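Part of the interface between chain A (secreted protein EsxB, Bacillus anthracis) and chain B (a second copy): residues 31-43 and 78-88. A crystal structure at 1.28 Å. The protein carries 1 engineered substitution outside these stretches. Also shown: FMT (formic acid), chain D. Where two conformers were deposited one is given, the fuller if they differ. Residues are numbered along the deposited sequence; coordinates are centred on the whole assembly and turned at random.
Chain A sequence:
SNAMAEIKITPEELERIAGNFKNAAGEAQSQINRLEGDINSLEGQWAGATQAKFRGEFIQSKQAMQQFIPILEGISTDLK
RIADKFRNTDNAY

Chain A 31-43: QINRLEGDINSLE
Chain B 78-88: DLKRIADKFRN

How do the two helices lie? The chain A helix through Gln31(A) to Asn40(A) and the chain B helix through 78-88 run in the same general direction, their axes 29° apart and 9.1 Å at closest approach. Helical residues have phi near -60° and psi near -40°, with i to i+4 bonds such as Leu35(A) N to Gln31(A) O, 2.9 Å. Register is set by CA pairs: Gln31(A) to Lys80(B) 5.8 Å, Leu35(A) to Ala83(B) 5.5 Å, Asp38(A) to Phe86(B) 7.4 Å.

What fills the apolar seam? Leu35(A) is a knob among Leu79(B), Ile82(B), Ala83(B) and Phe86(B). Its CA-to-CB bond points sideways, but the t, p rotamer carries CD1 into the hole, 3.6 Å from Phe86(B) CE2 and 3.8 Å from Ile82(B) CG2. Leu79(B) (m, t) brings CD1 within 3.6 Å of Ile32(A) CG1. The Phe86(B) ring (chi1 -109°, chi2 -69°) takes Asp38(A) CB over one face, a CH-pi contact, and Leu42(A) CD1 at its edge.

Where do charges meet? Arg34(A), extended with chi1 to chi3 all t, sends NH2 2.5 Å to Asp84(B) OD1 in a salt bridge; Ala83(B) CB lies over one guanidinium face. Gln31(A) (m, m) accepts a hydrogen bond at OE1 from Arg34(A) NH1, 3.1 Å. Lys80(B) NZ holds Asp84(B) OD2 at 2.9 Å.

Does water help? Water 1 bridges the helices, donating to Asp38(A) OD2 (2.4 Å) and Ala83(B) O (2.8 Å).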

# COMPACT_ATOMS: atom_id res chain seq x y z
N GLN A 31 0.64 8.63 0.34
CA GLN A 31 0.59 9.19 1.69
C GLN A 31 1.85 8.88 2.49
O GLN A 31 2.29 9.70 3.28
CB GLN A 31 -0.67 8.74 2.44
CG GLN A 31 -1.98 9.22 1.80
CD GLN A 31 -2.09 10.74 1.74
OE1 GLN A 31 -1.57 11.45 2.59
NE2 GLN A 31 -2.78 11.23 0.72
N ILE A 32 2.44 7.71 2.27
CA ILE A 32 3.72 7.41 2.90
C ILE A 32 4.78 8.40 2.42
O ILE A 32 5.57 8.92 3.20
CB ILE A 32 4.19 5.97 2.61
CG1 ILE A 32 3.11 4.95 3.00
CG2 ILE A 32 5.50 5.69 3.35
CD1 ILE A 32 3.35 3.52 2.49
N ASN A 33 4.79 8.68 1.12
CA ASN A 33 5.75 9.62 0.56
C ASN A 33 5.55 11.02 1.11
O ASN A 33 6.51 11.72 1.42
CB ASN A 33 5.71 9.60 -0.97
CG ASN A 33 6.34 8.35 -1.55
OD1 ASN A 33 7.19 7.73 -0.91
ND2 ASN A 33 5.93 7.97 -2.76
N ARG A 34 4.30 11.41 1.29
CA ARG A 34 3.98 12.71 1.84
C ARG A 34 4.45 12.81 3.29
O ARG A 34 5.08 13.79 3.70
CB ARG A 34 2.47 12.92 1.73
CG ARG A 34 1.94 14.19 2.32
CD ARG A 34 0.46 14.32 1.99
NE ARG A 34 -0.12 15.49 2.62
CZ ARG A 34 -1.27 15.50 3.26
NH1 ARG A 34 -1.99 14.38 3.35
NH2 ARG A 34 -1.71 16.62 3.82
N LEU A 35 4.15 11.78 4.07
CA LEU A 35 4.57 11.75 5.47
C LEU A 35 6.09 11.72 5.61
O LEU A 35 6.66 12.42 6.44
CB LEU A 35 3.94 10.54 6.18
CG LEU A 35 4.02 10.48 7.70
CD1 LEU A 35 3.35 11.71 8.30
CD2 LEU A 35 3.37 9.21 8.22
N GLU A 36 6.76 10.91 4.79
CA GLU A 36 8.21 10.85 4.85
C GLU A 36 8.84 12.18 4.45
O GLU A 36 9.87 12.56 4.99
CB GLU A 36 8.76 9.69 4.00
CG GLU A 36 10.28 9.50 4.16
CD GLU A 36 11.11 10.36 3.20
OE1 GLU A 36 10.59 10.73 2.13
OE2 GLU A 36 12.30 10.62 3.49
N GLY A 37 8.22 12.88 3.50
CA GLY A 37 8.69 14.21 3.13
C GLY A 37 8.58 15.19 4.28
O GLY A 37 9.48 16.00 4.51
N ASP A 38 7.47 15.12 5.01
CA ASP A 38 7.27 15.96 6.18
C ASP A 38 8.34 15.67 7.23
O ASP A 38 8.95 16.58 7.78
CB ASP A 38 5.89 15.72 6.79
CG ASP A 38 4.77 16.26 5.93
OD1 ASP A 38 5.04 17.09 5.04
OD2 ASP A 38 3.61 15.86 6.15
N ILE A 39 8.57 14.39 7.50
CA ILE A 39 9.60 13.98 8.44
C ILE A 39 10.98 14.45 8.00
O ILE A 39 11.76 15.00 8.78
CB ILE A 39 9.59 12.44 8.59
CG1 ILE A 39 8.32 11.99 9.32
CG2 ILE A 39 10.84 11.96 9.32
CD1 ILE A 39 7.98 10.52 9.12
N ASN A 40 11.28 14.25 6.72
CA ASN A 40 12.57 14.65 6.18
C ASN A 40 12.83 16.15 6.28
O ASN A 40 13.96 16.57 6.53
CB ASN A 40 12.67 14.18 4.73
CG ASN A 40 13.94 14.60 4.07
OD1 ASN A 40 13.96 15.57 3.29
ND2 ASN A 40 15.04 13.92 4.39
N SER A 41 11.77 16.94 6.13
CA SER A 41 11.90 18.39 6.19
C SER A 41 12.36 18.86 7.56
O SER A 41 12.86 19.96 7.69
CB SER A 41 10.58 19.07 5.82
OG SER A 41 9.62 18.97 6.86
N LEU A 42 12.19 18.01 8.58
CA LEU A 42 12.61 18.34 9.93
C LEU A 42 14.02 17.84 10.29
O LEU A 42 14.50 18.13 11.39
CB LEU A 42 11.60 17.80 10.94
CG LEU A 42 10.19 18.38 10.82
CD1 LEU A 42 9.30 17.71 11.85
CD2 LEU A 42 10.20 19.89 11.03
N GLU A 43 14.67 17.11 9.38
CA GLU A 43 15.99 16.52 9.65
C GLU A 43 17.00 17.47 10.30
O GLU A 43 17.58 17.15 11.34
CB GLU A 43 16.59 15.92 8.38
CG GLU A 43 15.99 14.58 7.95
CD GLU A 43 16.75 13.38 8.50
OE1 GLU A 43 17.73 13.58 9.24
OE2 GLU A 43 16.37 12.24 8.18
N ASP B 78 -5.67 6.86 7.21
CA ASP B 78 -4.99 7.02 8.49
C ASP B 78 -3.73 7.87 8.33
O ASP B 78 -3.46 8.75 9.14
CB ASP B 78 -4.58 5.66 9.07
CG ASP B 78 -5.74 4.85 9.61
OD1 ASP B 78 -6.82 5.40 9.91
OD2 ASP B 78 -5.53 3.62 9.76
N LEU B 79 -2.95 7.58 7.29
CA LEU B 79 -1.72 8.32 7.04
C LEU B 79 -2.00 9.76 6.63
O LEU B 79 -1.31 10.68 7.06
CB LEU B 79 -0.87 7.61 5.98
CG LEU B 79 -0.39 6.21 6.37
CD1 LEU B 79 0.27 5.56 5.16
CD2 LEU B 79 0.54 6.25 7.56
N LYS B 80 -3.02 9.94 5.80
CA LYS B 80 -3.42 11.27 5.37
C LYS B 80 -3.76 12.16 6.56
O LYS B 80 -3.40 13.33 6.59
CB LYS B 80 -4.62 11.18 4.42
CG LYS B 80 -5.11 12.51 3.87
CD LYS B 80 -6.30 12.30 2.94
CE LYS B 80 -6.83 13.62 2.40
NZ LYS B 80 -7.30 14.52 3.48
N ARG B 81 -4.44 11.59 7.55
CA ARG B 81 -4.82 12.35 8.73
C ARG B 81 -3.60 12.84 9.50
O ARG B 81 -3.60 13.95 10.02
CB ARG B 81 -5.74 11.53 9.64
CG ARG B 81 -7.04 11.12 8.99
CD ARG B 81 -8.12 10.80 10.02
NE ARG B 81 -9.29 10.18 9.41
CZ ARG B 81 -10.12 10.79 8.57
NH1 ARG B 81 -11.17 10.14 8.08
NH2 ARG B 81 -9.91 12.06 8.22
N ILE B 82 -2.56 12.01 9.58
CA ILE B 82 -1.34 12.42 10.26
C ILE B 82 -0.62 13.51 9.46
O ILE B 82 -0.21 14.52 10.02
CB ILE B 82 -0.38 11.23 10.50
CG1 ILE B 82 -1.06 10.15 11.34
CG2 ILE B 82 0.90 11.71 11.17
CD1 ILE B 82 -0.24 8.88 11.46
N ALA B 83 -0.50 13.30 8.15
CA ALA B 83 0.11 14.31 7.29
C ALA B 83 -0.66 15.64 7.32
O ALA B 83 -0.05 16.70 7.28
CB ALA B 83 0.23 13.79 5.88
N ASP B 84 -1.99 15.57 7.39
CA ASP B 84 -2.80 16.77 7.49
C ASP B 84 -2.55 17.51 8.80
O ASP B 84 -2.45 18.74 8.81
CB ASP B 84 -4.29 16.44 7.37
CG ASP B 84 -4.70 16.05 5.96
OD1 ASP B 84 -3.89 16.21 5.03
OD2 ASP B 84 -5.84 15.58 5.79
N LYS B 85 -2.45 16.77 9.91
CA LYS B 85 -2.15 17.36 11.21
C LYS B 85 -0.79 18.04 11.17
O LYS B 85 -0.60 19.09 11.76
CB LYS B 85 -2.13 16.30 12.31
CG LYS B 85 -3.47 15.72 12.69
CD LYS B 85 -3.35 14.91 13.98
CE LYS B 85 -4.42 13.84 14.07
NZ LYS B 85 -4.24 12.80 13.03
N PHE B 86 0.15 17.41 10.47
CA PHE B 86 1.48 17.97 10.27
C PHE B 86 1.36 19.36 9.66
O PHE B 86 1.93 20.33 10.16
CB PHE B 86 2.28 17.08 9.32
CG PHE B 86 3.39 16.32 9.99
CD1 PHE B 86 4.51 16.98 10.47
CD2 PHE B 86 3.33 14.94 10.10
CE1 PHE B 86 5.54 16.28 11.07
CE2 PHE B 86 4.36 14.24 10.70
CZ PHE B 86 5.46 14.91 11.18
N ARG B 87 0.61 19.44 8.57
CA ARG B 87 0.37 20.68 7.85
C ARG B 87 -0.29 21.72 8.75
O ARG B 87 0.16 22.86 8.81
CB ARG B 87 -0.51 20.40 6.63
CG ARG B 87 -0.78 21.59 5.73
CD ARG B 87 -1.79 21.20 4.67
NE ARG B 87 -3.04 20.74 5.27
CZ ARG B 87 -3.96 20.03 4.63
NH1 ARG B 87 -3.78 19.69 3.36
NH2 ARG B 87 -5.06 19.65 5.26
N ASN B 88 -1.35 21.32 9.45
CA ASN B 88 -2.07 22.22 10.35
C ASN B 88 -1.20 22.74 11.49
O ASN B 88 -1.27 23.91 11.84
CB ASN B 88 -3.31 21.53 10.92
CG ASN B 88 -4.33 21.18 9.85
OD1 ASN B 88 -4.30 21.72 8.75
ND2 ASN B 88 -5.24 20.27 10.18
C FMT D . -3.72 9.28 -1.55
O1 FMT D . -4.56 9.42 -0.67
O2 FMT D . -3.99 9.27 -2.76
O HOH W 1 1.76 17.16 5.21